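Local coordinates for RNA-binding protein RO60 (Deinococcus radiodurans, PDB 2NVO) that binds several small RNAs that accumulate during recovery from ultraviolet irradiation and contributes to the resistance of this bacterium to ultraviolet light, at residues P360-H365 with T402-L407; M395-L400 with L418-R423; R454-T459 with Q484-A489. One frame throughout, in Å; residues are numbered along the deposited sequence.

Contact 1. Residues P360-H365 with T402-L407; sequences PANTRH and TEPDAL
Glu403 CG stands beside its own backbone N, and a bend at chi2 (-67°) places CD close to the loop 360-363, whose amides its carboxylate grips; Glu403 follows helix 388-402 directly, in the beta-alpha-beta crossover of the VWFA-like domain that links strand 364-369 to strand 405-411. The Ala361 N-H reaches the syn lone pair of Glu403 OE2 at 2.7 Å. The Thr363 N-H meets Glu403 OE1 at 3.2 Å, nearly along the C-O axis, and a bent, weak bond from Asn362 N to the same oxygen adds to the grip. One acidic side chain thus collects three amides of the turn entering the first strand of the unit. Its CG also lies over one face of the His365 ring, offset toward the rim, 4.1 Å from the centroid in a CH-pi contact, and carboxylate and ring are stacked with planes 27° apart. Beyond the turn the strands pair in parallel, His365 N bonding to Asp405 O at 2.9 Å and Leu407 N to His365 O at 3.1 Å. On the other side of the sheet from the His365 ring, Arg364 NH2 forms a salt bridge with Asp405 OD1 (2.7 Å), the guanidinium and carboxylate planes 59° apart, while Arg364 NE bonds to Asp456 O. Pro404 crosses Asn362 at about a right angle, with Pro404 CG 3.1 Å from Asn362 OD1.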
# COMPACT_ATOMS: atom_id res chain seq x y z
N PRO A 360 0.79 -13.84 9.39
CA PRO A 360 0.85 -15.05 8.56
C PRO A 360 -0.52 -15.44 8.00
O PRO A 360 -1.55 -15.07 8.56
CB PRO A 360 1.31 -16.13 9.54
CG PRO A 360 1.76 -15.41 10.77
CD PRO A 360 0.98 -14.15 10.81
N ALA A 361 -0.52 -16.16 6.89
CA ALA A 361 -1.75 -16.75 6.39
C ALA A 361 -2.20 -17.87 7.32
O ALA A 361 -3.39 -18.17 7.40
CB ALA A 361 -1.54 -17.30 4.99
N ASN A 362 -1.24 -18.49 7.99
CA ASN A 362 -1.47 -19.71 8.74
C ASN A 362 -1.96 -20.83 7.84
O ASN A 362 -2.90 -21.54 8.17
CB ASN A 362 -2.46 -19.46 9.88
CG ASN A 362 -2.47 -20.59 10.88
OD1 ASN A 362 -1.44 -21.25 11.09
ND2 ASN A 362 -3.62 -20.84 11.49
N THR A 363 -1.32 -20.98 6.68
CA THR A 363 -1.62 -22.06 5.75
C THR A 363 -0.30 -22.71 5.37
O THR A 363 0.77 -22.13 5.61
CB THR A 363 -2.33 -21.57 4.48
OG1 THR A 363 -1.43 -20.76 3.71
CG2 THR A 363 -3.58 -20.74 4.81
N ARG A 364 -0.38 -23.91 4.82
CA ARG A 364 0.81 -24.64 4.44
C ARG A 364 1.17 -24.24 3.02
O ARG A 364 0.38 -24.42 2.11
CB ARG A 364 0.59 -26.14 4.57
CG ARG A 364 0.16 -26.53 6.00
CD ARG A 364 -0.26 -27.98 6.06
NE ARG A 364 0.72 -28.82 5.40
CZ ARG A 364 1.86 -29.24 5.95
NH1 ARG A 364 2.17 -28.91 7.21
NH2 ARG A 364 2.68 -30.00 5.24
N HIS A 365 2.36 -23.69 2.86
CA HIS A 365 2.75 -23.07 1.58
C HIS A 365 3.77 -23.93 0.87
O HIS A 365 4.61 -24.55 1.51
CB HIS A 365 3.39 -21.69 1.85
CG HIS A 365 2.40 -20.61 2.15
ND1 HIS A 365 2.34 -19.44 1.42
CD2 HIS A 365 1.43 -20.52 3.08
CE1 HIS A 365 1.37 -18.68 1.89
NE2 HIS A 365 0.80 -19.31 2.90
N THR A 402 7.38 -17.87 9.25
CA THR A 402 6.11 -17.36 9.79
C THR A 402 4.89 -18.22 9.53
O THR A 402 3.88 -18.08 10.22
CB THR A 402 5.77 -15.92 9.31
OG1 THR A 402 5.49 -15.93 7.90
CG2 THR A 402 6.88 -14.96 9.63
N GLU A 403 4.97 -19.09 8.53
CA GLU A 403 3.84 -19.94 8.20
C GLU A 403 3.99 -21.30 8.88
O GLU A 403 5.11 -21.70 9.21
CB GLU A 403 3.72 -20.12 6.68
CG GLU A 403 3.44 -18.82 5.91
CD GLU A 403 2.06 -18.23 6.19
OE1 GLU A 403 1.20 -18.98 6.71
OE2 GLU A 403 1.83 -17.03 5.88
N PRO A 404 2.87 -22.01 9.11
CA PRO A 404 2.84 -23.32 9.77
C PRO A 404 3.78 -24.26 9.07
O PRO A 404 4.51 -25.05 9.68
CB PRO A 404 1.41 -23.82 9.53
CG PRO A 404 0.62 -22.63 9.21
CD PRO A 404 1.53 -21.52 8.76
N ASP A 405 3.76 -24.18 7.74
CA ASP A 405 4.67 -24.97 6.96
C ASP A 405 4.98 -24.24 5.67
O ASP A 405 4.18 -23.48 5.14
CB ASP A 405 4.06 -26.34 6.66
CG ASP A 405 5.11 -27.43 6.55
OD1 ASP A 405 4.71 -28.58 6.31
OD2 ASP A 405 6.33 -27.14 6.71
N ALA A 406 6.17 -24.48 5.16
CA ALA A 406 6.56 -23.88 3.90
C ALA A 406 7.66 -24.75 3.35
O ALA A 406 8.48 -25.26 4.09
CB ALA A 406 7.05 -22.48 4.12
N LEU A 407 7.66 -24.96 2.06
CA LEU A 407 8.74 -25.70 1.46
C LEU A 407 9.05 -24.88 0.21
O LEU A 407 8.12 -24.45 -0.44
CB LEU A 407 8.24 -27.09 1.07
CG LEU A 407 9.08 -27.91 0.10
CD1 LEU A 407 10.43 -28.25 0.68
CD2 LEU A 407 8.34 -29.21 -0.25

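Contact 2. Residues M395-L400 with L418-R423; sequences MSLIAL and LGITPR
In the vWA-type alpha/beta domain, the crossover helix 388-402 packs through Leu397 and Leu400 against Ile420, Thr421 and Pro422, in the loop from the edge strand 415-417 to helix 426-432. The two leucines, one helical turn apart, both reach the CG2 branch of Ile420. This methyl is anti to the Ile420 backbone N (CG1 has chi1 -61°). Leu400 makes the closer approach, its CD1 lying 3.6 Å from Ile420 CG2, and the two side chains cross at about a right angle. The same methyl, Leu400 CD1, comes within 3.4 Å of Ile420 O, packing it against backbone as well as side chain. Leu397 meets the loop through CD2, which is 4.0 Å from Ile420 CG2. Toward the helix end Pro422 CG stands 4.3 Å from Leu400 CB. The contact is van der Waals packing, methyls against side chains and two carbonyls; beside it Pro422 O bonds to Arg401 NE and Thr421 N to Asp424 OD2. Thr421 directs its CB away from the helix, its hydroxyl closing an ST turn by accepting the Arg423 N-H at OG1 (3.1 Å), while its carbonyl O touches Leu397 CD2 at 3.6 Å.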
# COMPACT_ATOMS: atom_id res chain seq x y z
N MET A 395 10.83 -13.19 0.43
CA MET A 395 9.49 -13.73 0.67
C MET A 395 9.54 -15.20 1.11
O MET A 395 8.69 -15.65 1.87
CB MET A 395 8.60 -13.58 -0.58
CG MET A 395 8.25 -12.12 -0.94
SD MET A 395 7.44 -11.22 0.41
CE MET A 395 5.91 -12.09 0.59
N SER A 396 10.53 -15.94 0.62
CA SER A 396 10.73 -17.34 1.02
C SER A 396 11.10 -17.42 2.50
O SER A 396 10.50 -18.17 3.26
CB SER A 396 11.83 -17.99 0.19
OG SER A 396 11.42 -18.20 -1.15
N LEU A 397 12.07 -16.60 2.90
CA LEU A 397 12.46 -16.52 4.31
C LEU A 397 11.28 -16.17 5.20
O LEU A 397 11.07 -16.80 6.27
CB LEU A 397 13.59 -15.52 4.51
CG LEU A 397 14.93 -15.97 3.96
CD1 LEU A 397 15.92 -14.85 4.13
CD2 LEU A 397 15.41 -17.28 4.66
N ILE A 398 10.50 -15.19 4.77
CA ILE A 398 9.26 -14.83 5.48
C ILE A 398 8.31 -16.01 5.67
O ILE A 398 7.83 -16.25 6.79
CB ILE A 398 8.52 -13.67 4.80
CG1 ILE A 398 9.30 -12.38 4.99
CG2 ILE A 398 7.12 -13.52 5.38
CD1 ILE A 398 8.68 -11.13 4.34
N ALA A 399 8.00 -16.72 4.59
CA ALA A 399 7.14 -17.91 4.67
C ALA A 399 7.73 -18.96 5.61
O ALA A 399 7.06 -19.42 6.54
CB ALA A 399 6.90 -18.50 3.30
N LEU A 400 9.00 -19.32 5.38
CA LEU A 400 9.67 -20.31 6.19
C LEU A 400 9.63 -19.98 7.68
O LEU A 400 9.46 -20.86 8.51
CB LEU A 400 11.11 -20.52 5.70
CG LEU A 400 11.13 -21.29 4.38
CD1 LEU A 400 12.43 -21.08 3.62
CD2 LEU A 400 10.86 -22.79 4.60
N LEU A 418 14.98 -26.30 -2.96
CA LEU A 418 16.09 -25.36 -2.99
C LEU A 418 16.89 -25.49 -1.70
O LEU A 418 18.04 -25.06 -1.61
CB LEU A 418 15.59 -23.92 -3.17
CG LEU A 418 15.55 -23.31 -4.58
CD1 LEU A 418 15.50 -24.33 -5.71
CD2 LEU A 418 14.47 -22.22 -4.74
N GLY A 419 16.28 -26.10 -0.69
CA GLY A 419 16.96 -26.31 0.58
C GLY A 419 17.17 -25.03 1.36
O GLY A 419 18.06 -24.93 2.19
N ILE A 420 16.33 -24.02 1.09
CA ILE A 420 16.34 -22.82 1.91
C ILE A 420 15.65 -23.11 3.23
O ILE A 420 14.58 -23.71 3.27
CB ILE A 420 15.64 -21.65 1.22
CG1 ILE A 420 16.36 -21.31 -0.08
CG2 ILE A 420 15.62 -20.44 2.14
CD1 ILE A 420 15.48 -20.62 -1.10
N THR A 421 16.24 -22.65 4.33
CA THR A 421 15.64 -22.85 5.65
C THR A 421 15.58 -21.55 6.42
O THR A 421 16.17 -20.54 5.99
CB THR A 421 16.44 -23.89 6.48
OG1 THR A 421 17.59 -23.26 7.04
CG2 THR A 421 16.87 -25.05 5.59
N PRO A 422 14.87 -21.56 7.56
CA PRO A 422 14.74 -20.38 8.40
C PRO A 422 16.10 -19.94 8.94
O PRO A 422 16.21 -18.82 9.44
CB PRO A 422 13.85 -20.86 9.55
CG PRO A 422 13.22 -22.11 9.07
CD PRO A 422 14.22 -22.73 8.17
N ARG A 423 17.11 -20.80 8.83
CA ARG A 423 18.45 -20.45 9.28
C ARG A 423 19.25 -19.67 8.24
O ARG A 423 20.30 -19.10 8.54
CB ARG A 423 19.22 -21.69 9.73
CG ARG A 423 18.89 -22.13 11.15
CD ARG A 423 19.21 -23.60 11.40
NE ARG A 423 18.19 -24.47 10.82
CZ ARG A 423 18.37 -25.20 9.73
NH1 ARG A 423 19.55 -25.18 9.11
NH2 ARG A 423 17.39 -25.96 9.27

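Contact 3. Residues R454-T459 with Q484-A489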
# COMPACT_ATOMS: atom_id res chain seq x y z
N ARG A 454 2.03 -36.66 -3.06
CA ARG A 454 0.99 -36.63 -2.03
C ARG A 454 1.34 -35.69 -0.86
O ARG A 454 1.12 -36.02 0.31
CB ARG A 454 0.66 -38.05 -1.55
CG ARG A 454 0.31 -38.99 -2.71
CD ARG A 454 0.01 -40.41 -2.23
NE ARG A 454 0.90 -40.82 -1.15
CZ ARG A 454 0.59 -40.75 0.15
NH1 ARG A 454 -0.60 -40.28 0.52
NH2 ARG A 454 1.46 -41.13 1.06
N LEU A 455 1.88 -34.52 -1.21
CA LEU A 455 2.17 -33.47 -0.24
C LEU A 455 0.92 -32.62 0.00
O LEU A 455 0.28 -32.16 -0.94
CB LEU A 455 3.30 -32.57 -0.74
CG LEU A 455 3.80 -31.49 0.21
CD1 LEU A 455 4.50 -32.13 1.42
CD2 LEU A 455 4.73 -30.50 -0.52
N ASP A 456 0.57 -32.43 1.27
CA ASP A 456 -0.55 -31.56 1.61
C ASP A 456 -0.11 -30.10 1.53
O ASP A 456 0.75 -29.66 2.28
CB ASP A 456 -1.08 -31.88 3.01
CG ASP A 456 -1.98 -33.12 3.04
OD1 ASP A 456 -1.60 -34.12 3.69
OD2 ASP A 456 -3.07 -33.09 2.41
N VAL A 457 -0.73 -29.35 0.62
CA VAL A 457 -0.43 -27.94 0.41
C VAL A 457 -1.72 -27.14 0.34
O VAL A 457 -2.64 -27.52 -0.37
CB VAL A 457 0.34 -27.74 -0.93
CG1 VAL A 457 0.54 -26.23 -1.25
CG2 VAL A 457 1.69 -28.48 -0.87
N ASP A 458 -1.81 -26.06 1.11
CA ASP A 458 -2.95 -25.16 1.03
C ASP A 458 -2.74 -24.07 -0.03
O ASP A 458 -3.66 -23.73 -0.79
CB ASP A 458 -3.18 -24.48 2.37
CG ASP A 458 -3.49 -25.45 3.48
OD1 ASP A 458 -4.34 -26.32 3.24
OD2 ASP A 458 -2.87 -25.34 4.56
N THR A 459 -1.53 -23.50 -0.05
CA THR A 459 -1.26 -22.32 -0.88
C THR A 459 -0.01 -22.52 -1.72
O THR A 459 1.07 -22.73 -1.17
CB THR A 459 -1.02 -21.10 0.02
OG1 THR A 459 -2.03 -21.05 1.04
CG2 THR A 459 -1.02 -19.81 -0.81
N GLN A 484 -8.88 -33.60 -6.68
CA GLN A 484 -9.39 -34.95 -6.92
C GLN A 484 -8.58 -36.05 -6.23
O GLN A 484 -9.15 -37.05 -5.80
CB GLN A 484 -9.49 -35.25 -8.42
CG GLN A 484 -10.83 -34.83 -9.01
CD GLN A 484 -10.74 -34.38 -10.46
OE1 GLN A 484 -9.78 -34.71 -11.18
NE2 GLN A 484 -11.73 -33.62 -10.91
N LYS A 485 -7.27 -35.86 -6.13
CA LYS A 485 -6.42 -36.88 -5.56
C LYS A 485 -6.22 -36.73 -4.06
O LYS A 485 -6.03 -37.71 -3.35
CB LYS A 485 -5.06 -36.92 -6.26
CG LYS A 485 -4.02 -37.67 -5.45
CD LYS A 485 -2.80 -38.03 -6.26
CE LYS A 485 -1.91 -38.96 -5.47
NZ LYS A 485 -0.65 -39.30 -6.19
N MET A 486 -6.29 -35.49 -3.57
CA MET A 486 -5.92 -35.22 -2.18
C MET A 486 -7.10 -34.85 -1.29
O MET A 486 -6.96 -34.82 -0.07
CB MET A 486 -4.84 -34.13 -2.13
CG MET A 486 -3.59 -34.49 -2.92
SD MET A 486 -2.67 -35.78 -2.10
CE MET A 486 -2.35 -35.01 -0.51
N GLY A 487 -8.23 -34.55 -1.91
CA GLY A 487 -9.44 -34.23 -1.16
C GLY A 487 -9.53 -32.83 -0.57
O GLY A 487 -10.39 -32.56 0.28
N ARG A 488 -8.63 -31.95 -1.01
CA ARG A 488 -8.60 -30.55 -0.61
C ARG A 488 -8.41 -29.69 -1.86
O ARG A 488 -7.72 -30.09 -2.81
CB ARG A 488 -7.44 -30.28 0.35
CG ARG A 488 -7.82 -30.19 1.81
CD ARG A 488 -8.48 -31.46 2.25
NE ARG A 488 -8.89 -31.47 3.66
CZ ARG A 488 -9.77 -32.35 4.14
NH1 ARG A 488 -10.31 -33.24 3.31
NH2 ARG A 488 -10.11 -32.34 5.42
N ALA A 489 -8.99 -28.50 -1.86
CA ALA A 489 -8.77 -27.56 -2.95
C ALA A 489 -7.79 -26.45 -2.55
O ALA A 489 -8.13 -25.56 -1.76
CB ALA A 489 -10.10 -26.98 -3.45
O HOH W 1 -6.59 -26.41 1.12
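Met486 and Lys485, in the last turn of helix 475-486, make the van der Waals contacts with Arg454 and Asp456. Met486 is bent at both chi2 (-72°) and chi3 (-58°); its sulfur rests against the start of the loop, SD lying 3.8 Å from Arg454 CA, and its CE methyl sits among oxygens, 3.7 Å from Arg454 O and 3.6 Å from Asp456 OD2. Lys485 is extended beyond CG and crosses the Arg454 side chain at about a right angle, with Lys485 CE 3.5 Å from Arg454 CG. Arg454 NE and Lys485 NZ, like charges, stay 5.5 Å apart; the ammonium is bonded to Ala451 O, near the carbonyl end of helix 445-452, which probably offsets part of the repulsion expected from the nearby guanidinium. Polar links complete the join: a water gives a hydrogen to Asp458 OD1 at 3.1 Å and another, weakly, to Ala489 O, while Tyr482, earlier in helix 475-486, hydrogen-bonds through its hydroxyl to Leu455 O and Val457 N. Both segments turn out of helices through positive phi, Arg454 in a Schellman motif and Gly487 just past Met486. Each then leads into a neighbouring parallel strand, 459-464 or 491-496, as where a helix-to-strand connection and the end of the next beta-alpha-beta crossover lie side by side in the sheet of a vWA-type domain.

How the contacts relate
Contacts 1 and 2 share the crossover helix 388-402 and have centres 11 Å apart; Leu400 CD2 lies 3.5 Å from Ala406 O, so the helix packs on strand 405-411 as well as on the loop 418-423. Contacts 1 and 3 adjoin at the amino ends of parallel strands, where Asp458 OD2 takes the Arg364 N-H (2.9 Å) and the Thr363 and Thr459 hydroxyls are probably hydrogen-bonded. Contacts 2 and 3 do not touch, their nearest atoms being about 8 Å apart. The calcium site, Ser372, Ser374 and Glu467, lies away from all three contacts, past the carboxyl ends of strands 364-369 and 459-464.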